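Long-range contact in cytochrome cL (Hyphomicrobium denitrificans, PDB 2D0W), which probably accepts electrons from methanol dehydrogenase during periplasmic methanol oxidation, carrying them on a covalently bound heme: residues P40-E52 and W152-K166. Residues are numbered along the deposited sequence; the frame is centred on the assembly and turned at random.
Sequences PYVEVAGCLPKGE and WEATGKAAAEKAQCK. With ZN (zinc ion), chain F.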
loop_
_atom_site.group_PDB
_atom_site.type_symbol
_atom_site.label_atom_id
_atom_site.label_comp_id
_atom_site.label_asym_id
_atom_site.label_seq_id
_atom_site.Cartn_x
_atom_site.Cartn_y
_atom_site.Cartn_z
ATOM N N PRO A 40 4.303 6.681 5.830
ATOM C CA PRO A 40 3.962 8.129 5.865
ATOM C C PRO A 40 3.430 8.728 4.574
ATOM O O PRO A 40 3.032 9.920 4.544
ATOM C CB PRO A 40 5.273 8.787 6.247
ATOM C CG PRO A 40 6.327 7.803 5.794
ATOM C CD PRO A 40 5.761 6.451 5.822
ATOM N N TYR A 41 3.367 7.919 3.515
ATOM C CA TYR A 41 2.720 8.390 2.290
ATOM C C TYR A 41 1.217 8.200 2.278
ATOM O O TYR A 41 0.531 8.633 1.339
ATOM C CB TYR A 41 3.302 7.687 1.063
ATOM C CG TYR A 41 4.731 8.027 0.713
ATOM C CD1 TYR A 41 5.284 9.290 1.019
ATOM C CD2 TYR A 41 5.516 7.114 0.060
ATOM C CE1 TYR A 41 6.590 9.610 0.657
ATOM C CE2 TYR A 41 6.840 7.421 -0.308
ATOM C CZ TYR A 41 7.366 8.683 -0.015
ATOM O OH TYR A 41 8.671 8.983 -0.375
ATOM N N VAL A 42 0.692 7.499 3.264
ATOM C CA VAL A 42 -0.750 7.198 3.299
ATOM C C VAL A 42 -1.535 8.505 3.315
ATOM O O VAL A 42 -1.228 9.427 4.094
ATOM C CB VAL A 42 -1.087 6.216 4.473
ATOM C CG1 VAL A 42 -2.576 6.117 4.796
ATOM C CG2 VAL A 42 -0.611 4.781 4.131
ATOM N N GLU A 43 -2.498 8.598 2.405
ATOM C CA GLU A 43 -3.349 9.779 2.258
ATOM C C GLU A 43 -2.612 11.100 1.920
ATOM O O GLU A 43 -3.158 12.196 2.133
ATOM C CB GLU A 43 -4.326 9.911 3.458
ATOM C CG GLU A 43 -5.534 8.968 3.414
ATOM C CD GLU A 43 -6.248 8.970 2.057
ATOM O OE1 GLU A 43 -7.008 9.921 1.762
ATOM O OE2 GLU A 43 -6.052 8.008 1.269
ATOM N N VAL A 44 -1.373 10.995 1.434
ATOM C CA VAL A 44 -0.689 12.152 0.835
ATOM C C VAL A 44 -1.074 12.136 -0.639
ATOM O O VAL A 44 -0.583 11.280 -1.410
ATOM C CB VAL A 44 0.871 12.093 0.986
ATOM C CG1 VAL A 44 1.538 13.327 0.356
ATOM C CG2 VAL A 44 1.309 11.909 2.427
ATOM N N ALA A 45 -1.955 13.056 -1.044
ATOM C CA ALA A 45 -2.466 13.051 -2.420
ATOM C C ALA A 45 -1.337 12.997 -3.444
ATOM O O ALA A 45 -1.484 12.352 -4.473
ATOM C CB ALA A 45 -3.387 14.238 -2.694
ATOM N N GLY A 46 -0.193 13.610 -3.123
ATOM C CA GLY A 46 0.892 13.777 -4.095
ATOM C C GLY A 46 1.528 12.445 -4.487
ATOM O O GLY A 46 2.049 12.296 -5.584
ATOM N N CYS A 47 1.447 11.476 -3.577
ATOM C CA CYS A 47 2.035 10.143 -3.767
ATOM C C CYS A 47 1.139 9.161 -4.535
ATOM O O CYS A 47 1.588 8.091 -4.947
ATOM C CB CYS A 47 2.361 9.560 -2.395
ATOM S SG CYS A 47 3.401 10.686 -1.476
ATOM N N LEU A 48 -0.129 9.536 -4.715
ATOM C CA LEU A 48 -1.151 8.628 -5.277
ATOM C C LEU A 48 -1.040 8.226 -6.723
ATOM O O LEU A 48 -1.129 7.023 -7.002
ATOM C CB LEU A 48 -2.585 9.062 -4.918
ATOM C CG LEU A 48 -2.823 9.169 -3.403
ATOM C CD1 LEU A 48 -4.170 9.799 -3.136
ATOM C CD2 LEU A 48 -2.635 7.837 -2.648
ATOM N N PRO A 49 -0.847 9.200 -7.660
ATOM C CA PRO A 49 -0.642 8.791 -9.066
ATOM C C PRO A 49 0.460 7.743 -9.260
ATOM O O PRO A 49 0.294 6.802 -10.033
ATOM C CB PRO A 49 -0.309 10.141 -9.736
ATOM C CG PRO A 49 -0.937 11.220 -8.888
ATOM C CD PRO A 49 -0.837 10.677 -7.476
ATOM N N LYS A 50 1.593 7.936 -8.614
ATOM C CA LYS A 50 2.637 6.944 -8.713
ATOM C C LYS A 50 2.216 5.567 -8.126
ATOM O O LYS A 50 2.419 4.520 -8.778
ATOM C CB LYS A 50 3.953 7.426 -8.143
ATOM C CG LYS A 50 5.041 6.355 -8.226
ATOM C CD LYS A 50 5.766 6.449 -9.528
ATOM C CE LYS A 50 6.624 5.197 -9.728
ATOM N NZ LYS A 50 7.233 5.172 -11.080
ATOM N N GLY A 51 1.563 5.573 -6.970
ATOM C CA GLY A 51 1.042 4.315 -6.396
ATOM C C GLY A 51 0.105 3.647 -7.360
ATOM O O GLY A 51 0.211 2.449 -7.590
ATOM N N GLU A 52 -0.790 4.434 -7.983
ATOM C CA GLU A 52 -1.738 3.887 -8.972
ATOM C C GLU A 52 -1.069 3.303 -10.197
ATOM O O GLU A 52 -1.453 2.207 -10.659
ATOM C CB GLU A 52 -2.716 4.970 -9.439
ATOM C CG GLU A 52 -3.632 4.513 -10.526
ATOM C CD GLU A 52 -4.466 5.672 -11.083
ATOM O OE1 GLU A 52 -3.931 6.772 -11.190
ATOM O OE2 GLU A 52 -5.642 5.461 -11.412
ATOM N N TRP A 152 -12.032 10.532 -9.450
ATOM C CA TRP A 152 -10.610 10.332 -9.647
ATOM C C TRP A 152 -10.191 10.580 -11.098
ATOM O O TRP A 152 -9.164 11.219 -11.359
ATOM C CB TRP A 152 -10.215 8.896 -9.263
ATOM C CG TRP A 152 -8.676 8.614 -9.492
ATOM C CD1 TRP A 152 -8.098 7.862 -10.507
ATOM C CD2 TRP A 152 -7.575 9.110 -8.696
ATOM N NE1 TRP A 152 -6.724 7.867 -10.373
ATOM C CE2 TRP A 152 -6.379 8.620 -9.279
ATOM C CE3 TRP A 152 -7.487 9.904 -7.549
ATOM C CZ2 TRP A 152 -5.112 8.905 -8.743
ATOM C CZ3 TRP A 152 -6.226 10.194 -7.016
ATOM C CH2 TRP A 152 -5.050 9.688 -7.617
ATOM N N GLU A 153 -10.950 10.001 -12.024
ATOM C CA GLU A 153 -10.697 10.157 -13.461
ATOM C C GLU A 153 -10.998 11.574 -13.967
ATOM O O GLU A 153 -10.380 12.015 -14.924
ATOM C CB GLU A 153 -11.519 9.171 -14.292
ATOM C CG GLU A 153 -11.348 7.641 -14.003
ATOM C CD GLU A 153 -9.982 7.055 -14.393
ATOM O OE1 GLU A 153 -9.890 5.795 -14.538
ATOM O OE2 GLU A 153 -8.992 7.804 -14.530
ATOM N N ALA A 154 -11.964 12.250 -13.347
ATOM C CA ALA A 154 -12.363 13.603 -13.756
ATOM C C ALA A 154 -11.490 14.723 -13.181
ATOM O O ALA A 154 -11.176 15.692 -13.876
ATOM C CB ALA A 154 -13.819 13.844 -13.396
ATOM N N THR A 155 -11.133 14.623 -11.909
ATOM C CA THR A 155 -10.525 15.769 -11.205
ATOM C C THR A 155 -9.480 15.335 -10.186
ATOM O O THR A 155 -8.525 16.063 -9.907
ATOM C CB THR A 155 -11.596 16.646 -10.479
ATOM O OG1 THR A 155 -12.385 15.823 -9.597
ATOM C CG2 THR A 155 -12.520 17.310 -11.472
ATOM N N GLY A 156 -9.663 14.138 -9.633
ATOM C CA GLY A 156 -8.856 13.697 -8.533
ATOM C C GLY A 156 -7.419 13.509 -8.925
ATOM O O GLY A 156 -6.520 14.048 -8.275
ATOM N N LYS A 157 -7.209 12.713 -9.964
ATOM C CA LYS A 157 -5.866 12.352 -10.409
ATOM C C LYS A 157 -5.095 13.557 -10.921
ATOM O O LYS A 157 -3.912 13.701 -10.612
ATOM C CB LYS A 157 -5.911 11.237 -11.469
ATOM C CG LYS A 157 -4.528 10.767 -11.945
ATOM C CD LYS A 157 -4.582 10.131 -13.341
ATOM C CE LYS A 157 -5.753 9.197 -13.486
ATOM N NZ LYS A 157 -5.764 8.499 -14.833
ATOM N N ALA A 158 -5.753 14.412 -11.723
ATOM C CA ALA A 158 -5.131 15.656 -12.187
ATOM C C ALA A 158 -4.548 16.487 -11.032
ATOM O O ALA A 158 -3.346 16.783 -11.036
ATOM C CB ALA A 158 -6.125 16.481 -13.064
ATOM N N ALA A 159 -5.369 16.793 -10.022
ATOM C CA ALA A 159 -4.937 17.505 -8.796
ATOM C C ALA A 159 -3.834 16.787 -7.982
ATOM O O ALA A 159 -2.897 17.421 -7.450
ATOM C CB ALA A 159 -6.113 17.731 -7.920
ATOM N N ALA A 160 -3.952 15.465 -7.862
ATOM C CA ALA A 160 -2.919 14.694 -7.162
ATOM C C ALA A 160 -1.587 14.876 -7.890
ATOM O O ALA A 160 -0.540 15.087 -7.268
ATOM C CB ALA A 160 -3.321 13.211 -7.114
ATOM N N GLU A 161 -1.646 14.815 -9.219
ATOM C CA GLU A 161 -0.438 14.938 -10.042
ATOM C C GLU A 161 0.291 16.268 -9.878
ATOM O O GLU A 161 1.498 16.307 -10.049
ATOM C CB GLU A 161 -0.722 14.670 -11.510
ATOM C CG GLU A 161 -0.719 13.199 -11.866
ATOM C CD GLU A 161 -1.445 12.906 -13.165
ATOM O OE1 GLU A 161 -1.339 11.732 -13.614
ATOM O OE2 GLU A 161 -2.104 13.839 -13.735
ATOM N N LYS A 162 -0.430 17.329 -9.527
ATOM C CA LYS A 162 0.189 18.647 -9.308
ATOM C C LYS A 162 0.764 18.846 -7.894
ATOM O O LYS A 162 1.422 19.859 -7.611
ATOM C CB LYS A 162 -0.800 19.778 -9.635
ATOM C CG LYS A 162 -1.316 19.777 -11.037
ATOM C CD LYS A 162 -2.298 20.934 -11.253
ATOM C CE LYS A 162 -2.607 21.174 -12.738
ATOM N NZ LYS A 162 -3.930 20.664 -13.170
ATOM N N ALA A 163 0.522 17.887 -7.004
ATOM C CA ALA A 163 0.989 17.983 -5.643
ATOM C C ALA A 163 2.282 17.214 -5.445
ATOM O O ALA A 163 2.652 16.323 -6.259
ATOM C CB ALA A 163 -0.083 17.475 -4.683
ATOM N N GLN A 164 2.964 17.557 -4.357
ATOM C CA GLN A 164 4.251 16.958 -4.042
ATOM C C GLN A 164 4.037 15.697 -3.255
ATOM O O GLN A 164 3.172 15.625 -2.400
ATOM C CB GLN A 164 5.116 17.901 -3.206
ATOM C CG GLN A 164 5.400 19.242 -3.844
ATOM C CD GLN A 164 6.402 20.053 -3.024
ATOM O OE1 GLN A 164 6.498 19.901 -1.801
ATOM N NE2 GLN A 164 7.158 20.909 -3.699
ATOM N N CYS A 165 4.837 14.697 -3.551
ATOM C CA CYS A 165 4.859 13.534 -2.721
ATOM C C CYS A 165 6.000 13.755 -1.759
ATOM O O CYS A 165 7.158 13.684 -2.133
ATOM C CB CYS A 165 5.056 12.282 -3.548
ATOM S SG CYS A 165 5.153 10.784 -2.541
ATOM N N LYS A 166 5.644 14.082 -0.528
ATOM C CA LYS A 166 6.601 14.297 0.563
ATOM C C LYS A 166 5.849 13.921 1.819
ATOM O O LYS A 166 4.627 13.995 1.837
ATOM C CB LYS A 166 7.040 15.767 0.620
ATOM C CG LYS A 166 5.922 16.744 1.056
ATOM C CD LYS A 166 6.220 18.201 0.714
ATOM C CE LYS A 166 7.314 18.799 1.632
ATOM N NZ LYS A 166 7.541 20.271 1.393
HETATM ZN ZN ZN F . -7.773 5.054 -14.664
HETATM O O HOH W 1 2.277 13.745 -7.874
HETATM O O HOH W 2 -7.783 2.624 -13.971
#
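The indole N-H of W152 is satisfied by the carboxylate of E52: NE1 gives a bond of 2.8 Å to OE2, which it meets from above the carboxylate plane, and a weak one to OE1. Neither is straight (136° at the hydrogen for OE2), as befits one proton shared between two oxygens. E52 reaches the ring because its CG lies anti to the backbone N (chi1 175°) and the chain beyond is extended. NZ of K157 stays 4.4 Å from OE1 of E52, short of a salt bridge; it makes one instead, with a weak hydrogen bond, to OE2 of E153. The other oxygen of E153, OE1, binds zinc at 2.2 Å. With W152 replaced by alanine, the buried E52 carboxylate would probably lose this N-H donor, and a gap would be likely to open beside CB of L48, against which CH2 packs. Alongside, P49 sits as a knob among W152, K157, A160 and E161. Beyond the helix, one water, 2.7 Å from G46 O, bridges that carbonyl to A163 O, while CA of G46 offers a C-H to Q164 O. The C47–C165 disulfide closes this end, with SG of C165 3.9 Å from the Y41 ring centroid, over its face; the Y41 hydroxyl is hydrogen-bonded to D113. A disulfide thus ties the C-terminal tail to the turn leading into helix 48-58 of a c-type cytochrome, and helix 149-161 packs across that helix.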